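PDB 5MLD: 8-demethyl-8-aminoriboflavin-5'-phosphate synthase from Streptomyces davawensis, which replaces the C-8 methyl group of riboflavin-5'-phosphate by an amino group, with glutamate as amino donor, in the biosynthesis of the antibiotic roseoflavin. Local coordinates for residues A5-T10 against V86-I91. Sequence-based numbering, arbitrary orientation.
Sequences ALILNT and VIATPI. With 8DP (8-demethyl-8-aminoriboflavin-5'-phosphate), chain I.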
ATOM      1  N   ALA A   5     -12.703  -6.752 -25.209  1.00 18.59           N
ATOM      2  CA  ALA A   5     -12.089  -5.988 -24.133  1.00 16.68           C
ATOM      3  C   ALA A   5     -13.115  -5.005 -23.588  1.00 20.12           C
ATOM      4  O   ALA A   5     -13.719  -4.251 -24.353  1.00 21.12           O
ATOM      5  CB  ALA A   5     -10.855  -5.235 -24.627  1.00 17.22           C
ATOM      6  N   LEU A   6     -13.307  -5.016 -22.275  1.00 18.65           N
ATOM      7  CA  LEU A   6     -14.231  -4.114 -21.609  1.00 18.73           C
ATOM      8  C   LEU A   6     -13.400  -3.130 -20.798  1.00 18.23           C
ATOM      9  O   LEU A   6     -12.630  -3.544 -19.931  1.00 18.90           O
ATOM     10  CB  LEU A   6     -15.199  -4.880 -20.716  1.00 16.06           C
ATOM     11  CG  LEU A   6     -16.173  -3.988 -19.942  1.00 18.87           C
ATOM     12  CD1 LEU A   6     -17.073  -3.178 -20.907  1.00 16.18           C
ATOM     13  CD2 LEU A   6     -16.975  -4.823 -18.977  1.00 20.45           C
ATOM     14  N   ILE A   7     -13.534  -1.840 -21.094  1.00 17.08           N
ATOM     15  CA  ILE A   7     -12.765  -0.793 -20.422  1.00 15.32           C
ATOM     16  C   ILE A   7     -13.731  -0.002 -19.564  1.00 16.92           C
ATOM     17  O   ILE A   7     -14.691   0.566 -20.087  1.00 16.57           O
ATOM     18  CB  ILE A   7     -12.052   0.124 -21.424  1.00 17.31           C
ATOM     19  CG1 ILE A   7     -11.218  -0.726 -22.408  1.00 19.33           C
ATOM     20  CG2 ILE A   7     -11.185   1.140 -20.661  1.00 15.68           C
ATOM     21  CD1 ILE A   7     -10.612   0.048 -23.586  1.00 18.97           C
ATOM     22  N   LEU A   8     -13.491   0.032 -18.254  1.00 13.47           N
ATOM     23  CA  LEU A   8     -14.391   0.716 -17.321  1.00 17.86           C
ATOM     24  C   LEU A   8     -13.728   2.021 -16.897  1.00 15.45           C
ATOM     25  O   LEU A   8     -12.751   2.009 -16.147  1.00 17.75           O
ATOM     26  CB  LEU A   8     -14.703  -0.149 -16.098  1.00 16.80           C
ATOM     27  CG  LEU A   8     -15.312  -1.516 -16.409  1.00 20.06           C
ATOM     28  CD1 LEU A   8     -15.593  -2.270 -15.105  1.00 18.50           C
ATOM     29  CD2 LEU A   8     -16.578  -1.355 -17.241  1.00 19.03           C
ATOM     30  N   ASN A   9     -14.242   3.145 -17.402  1.00 14.02           N
ATOM     31  CA  ASN A   9     -13.797   4.446 -16.919  1.00 17.10           C
ATOM     32  C   ASN A   9     -14.490   4.703 -15.587  1.00 17.32           C
ATOM     33  O   ASN A   9     -15.714   4.872 -15.539  1.00 15.20           O
ATOM     34  CB  ASN A   9     -14.125   5.550 -17.923  1.00 15.18           C
ATOM     35  CG  ASN A   9     -13.548   6.870 -17.507  1.00 17.71           C
ATOM     36  OD1 ASN A   9     -13.256   7.068 -16.330  1.00 16.63           O
ATOM     37  ND2 ASN A   9     -13.366   7.776 -18.459  1.00 16.95           N
ATOM     38  N   THR A  10     -13.711   4.751 -14.504  1.00 14.01           N
ATOM     39  CA  THR A  10     -14.301   4.886 -13.175  1.00 15.99           C
ATOM     40  C   THR A  10     -14.205   6.314 -12.636  1.00 14.95           C
ATOM     41  O   THR A  10     -14.242   6.516 -11.415  1.00 16.16           O
ATOM     42  CB  THR A  10     -13.661   3.875 -12.216  1.00 13.26           C
ATOM     43  OG1 THR A  10     -12.248   4.062 -12.186  1.00 14.15           O
ATOM     44  CG2 THR A  10     -13.916   2.435 -12.732  1.00 17.44           C
ATOM     45  N   VAL A  86     -10.205  -4.021 -18.513  1.00 16.18           N
ATOM     46  CA  VAL A  86      -9.293  -2.922 -18.237  1.00 18.45           C
ATOM     47  C   VAL A  86     -10.014  -1.976 -17.302  1.00 20.31           C
ATOM     48  O   VAL A  86     -11.005  -1.348 -17.700  1.00 18.81           O
ATOM     49  CB  VAL A  86      -8.865  -2.187 -19.510  1.00 18.78           C
ATOM     50  CG1 VAL A  86      -7.953  -1.013 -19.135  1.00 15.99           C
ATOM     51  CG2 VAL A  86      -8.197  -3.159 -20.497  1.00 19.20           C
ATOM     52  N   ILE A  87      -9.514  -1.840 -16.077  1.00 17.32           N
ATOM     53  CA  ILE A  87      -9.998  -0.778 -15.198  1.00 20.72           C
ATOM     54  C   ILE A  87      -9.231   0.490 -15.550  1.00 17.01           C
ATOM     55  O   ILE A  87      -7.996   0.500 -15.557  1.00 20.61           O
ATOM     56  CB  ILE A  87      -9.817  -1.136 -13.716  1.00 18.47           C
ATOM     57  CG1 ILE A  87     -10.528  -2.450 -13.348  1.00 17.58           C
ATOM     58  CG2 ILE A  87     -10.289   0.042 -12.845  1.00 20.52           C
ATOM     59  CD1 ILE A  87     -12.025  -2.401 -13.456  1.00 25.18           C
ATOM     60  N   ALA A  88      -9.954   1.552 -15.864  1.00 12.93           N
ATOM     61  CA  ALA A  88      -9.325   2.815 -16.238  1.00 15.39           C
ATOM     62  C   ALA A  88      -9.733   3.812 -15.164  1.00 15.01           C
ATOM     63  O   ALA A  88     -10.831   4.373 -15.216  1.00 16.94           O
ATOM     64  CB  ALA A  88      -9.742   3.266 -17.633  1.00 15.65           C
ATOM     65  N   THR A  89      -8.848   4.034 -14.201  1.00 16.71           N
ATOM     66  CA  THR A  89      -9.292   4.758 -13.029  1.00 15.18           C
ATOM     67  C   THR A  89      -8.454   6.007 -12.794  1.00 18.91           C
ATOM     68  O   THR A  89      -7.222   5.975 -12.905  1.00 20.06           O
ATOM     69  CB  THR A  89      -9.253   3.859 -11.774  1.00 18.51           C
ATOM     70  OG1 THR A  89      -9.777   4.589 -10.658  1.00 16.07           O
ATOM     71  CG2 THR A  89      -7.826   3.363 -11.459  1.00 16.94           C
ATOM     72  N   PRO A  90      -9.095   7.126 -12.473  1.00 15.86           N
ATOM     73  CA  PRO A  90      -8.367   8.205 -11.810  1.00 17.32           C
ATOM     74  C   PRO A  90      -7.886   7.707 -10.457  1.00 17.77           C
ATOM     75  O   PRO A  90      -8.379   6.709  -9.921  1.00 18.41           O
ATOM     76  CB  PRO A  90      -9.417   9.314 -11.652  1.00 17.39           C
ATOM     77  CG  PRO A  90     -10.606   8.888 -12.429  1.00 18.57           C
ATOM     78  CD  PRO A  90     -10.539   7.398 -12.571  1.00 15.18           C
ATOM     79  N   ILE A  91      -6.935   8.436  -9.878  1.00 16.28           N
ATOM     80  CA  ILE A  91      -6.435   8.134  -8.537  1.00 17.62           C
ATOM     81  C   ILE A  91      -7.078   9.090  -7.543  1.00 16.60           C
ATOM     82  O   ILE A  91      -7.030  10.310  -7.739  1.00 18.26           O
ATOM     83  CB  ILE A  91      -4.908   8.247  -8.482  1.00 16.73           C
ATOM     84  CG1 ILE A  91      -4.305   7.209  -9.443  1.00 14.97           C
ATOM     85  CG2 ILE A  91      -4.416   8.103  -7.010  1.00 16.59           C
ATOM     86  CD1 ILE A  91      -2.816   7.380  -9.743  1.00 18.39           C
TER
HETATM   87  C4  8DP I 301      -6.832  13.061  -9.773  1.00 24.32           C
HETATM   88  C5  8DP I 301      -6.208  14.082  -8.815  1.00 16.85           C
HETATM   89  C8  8DP I 301      -9.492  14.328  -6.108  1.00 18.28           C
HETATM   90  N3  8DP I 301      -6.143  12.143  -4.961  1.00 17.75           N
HETATM   91  C2  8DP I 301      -7.720  13.331 -12.182  1.00 31.54           C
HETATM   92  N2  8DP I 301     -10.682  15.066  -6.450  1.00 20.46           N
HETATM   93  N1  8DP I 301      -6.180  13.426  -7.441  1.00 18.08           N
HETATM   94  C6  8DP I 301      -7.254  13.499  -6.616  1.00 17.90           C
HETATM   95  O6  8DP I 301      -8.332  14.838 -10.493  1.00 29.79           O
HETATM   96  N4  8DP I 301      -4.014  12.618  -7.869  1.00 16.45           N
HETATM   97  C12 8DP I 301      -7.223  12.869  -5.352  1.00 17.72           C
HETATM   98  C13 8DP I 301      -5.095  12.707  -7.054  1.00 18.15           C
HETATM   99  C14 8DP I 301      -5.082  12.059  -5.811  1.00 17.66           C
HETATM  100  C15 8DP I 301      -3.935  11.333  -5.465  1.00 17.03           C
HETATM  101  C16 8DP I 301      -2.957  11.922  -7.501  1.00 15.40           C
HETATM  102  C1  8DP I 301      -9.106  13.351 -12.836  1.00 19.02           C
HETATM  103  C3  8DP I 301      -7.989  13.498 -10.686  1.00 32.91           C
HETATM  104  C7  8DP I 301      -8.391  14.262  -6.988  1.00 17.69           C
HETATM  105  C9  8DP I 301      -9.438  13.674  -4.843  1.00 17.77           C
HETATM  106  O1  8DP I 301     -10.948  11.063 -15.376  1.00 16.05           O
HETATM  107  P1  8DP I 301     -10.854  12.196 -14.332  1.00 17.23           P
HETATM  108  O2  8DP I 301     -11.037  13.579 -15.050  1.00 17.43           O
HETATM  109  O3  8DP I 301     -11.884  12.030 -13.223  1.00 14.90           O
HETATM  110  O4  8DP I 301      -9.366  12.182 -13.703  1.00 18.76           O
HETATM  111  O5  8DP I 301      -7.084  12.152 -12.532  1.00 23.59           O
HETATM  112  O7  8DP I 301      -6.446  11.879  -9.844  1.00 16.96           O
HETATM  113  C10 8DP I 301     -10.607  13.741  -3.884  1.00 22.89           C
HETATM  114  C11 8DP I 301      -8.325  12.957  -4.488  1.00 18.12           C
HETATM  115  O8  8DP I 301      -3.857  10.654  -4.250  1.00 18.70           O
HETATM  116  N5  8DP I 301      -2.906  11.279  -6.319  1.00 14.61           N
HETATM  117  O9  8DP I 301      -1.821  11.802  -8.340  1.00 16.45           O
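Ile7 and Val86 stand side by side on one face of the parallel pair formed by 5-9 and 86-91, Ile7 CG1 lying 4.0 Å from Val86 CB. The CG2 branch of Ile7, anti to its backbone N, also reaches Ala88 CB, at 4.0 Å. Helix 20-34 packs on this face, with Tyr32 against Val86 and Ile25 against Ala88. On the other face Leu8 and Ile87 slant across one another and bring their CD1 methyls to 3.9 Å, while Leu75 of helix 72-81 touches Leu8. Backbone bonds alternate between the strands, from Val86 N to Leu6 O, Leu8 N to Val86 O (2.9 Å, 165° at the hydrogen), Ala88 N to Leu8 O and Thr10 N to Ala88 O. Past the last of these, Thr10 OG1 comes to 3.0 Å from Thr89 OG1, which donates in the carbonyl plane to a lone pair of Pro90 O (2.6 Å). Pro90 CG then lies 3.5 Å from phosphate oxygen O3 of the bound aminoflavin. In this flavodoxin-like sheet core, near-straight backbone bonds and apolar contacts on both faces fix the strands together, consistent with a firm C-terminal end that sets Pro90 beside the phosphate of the aminated product.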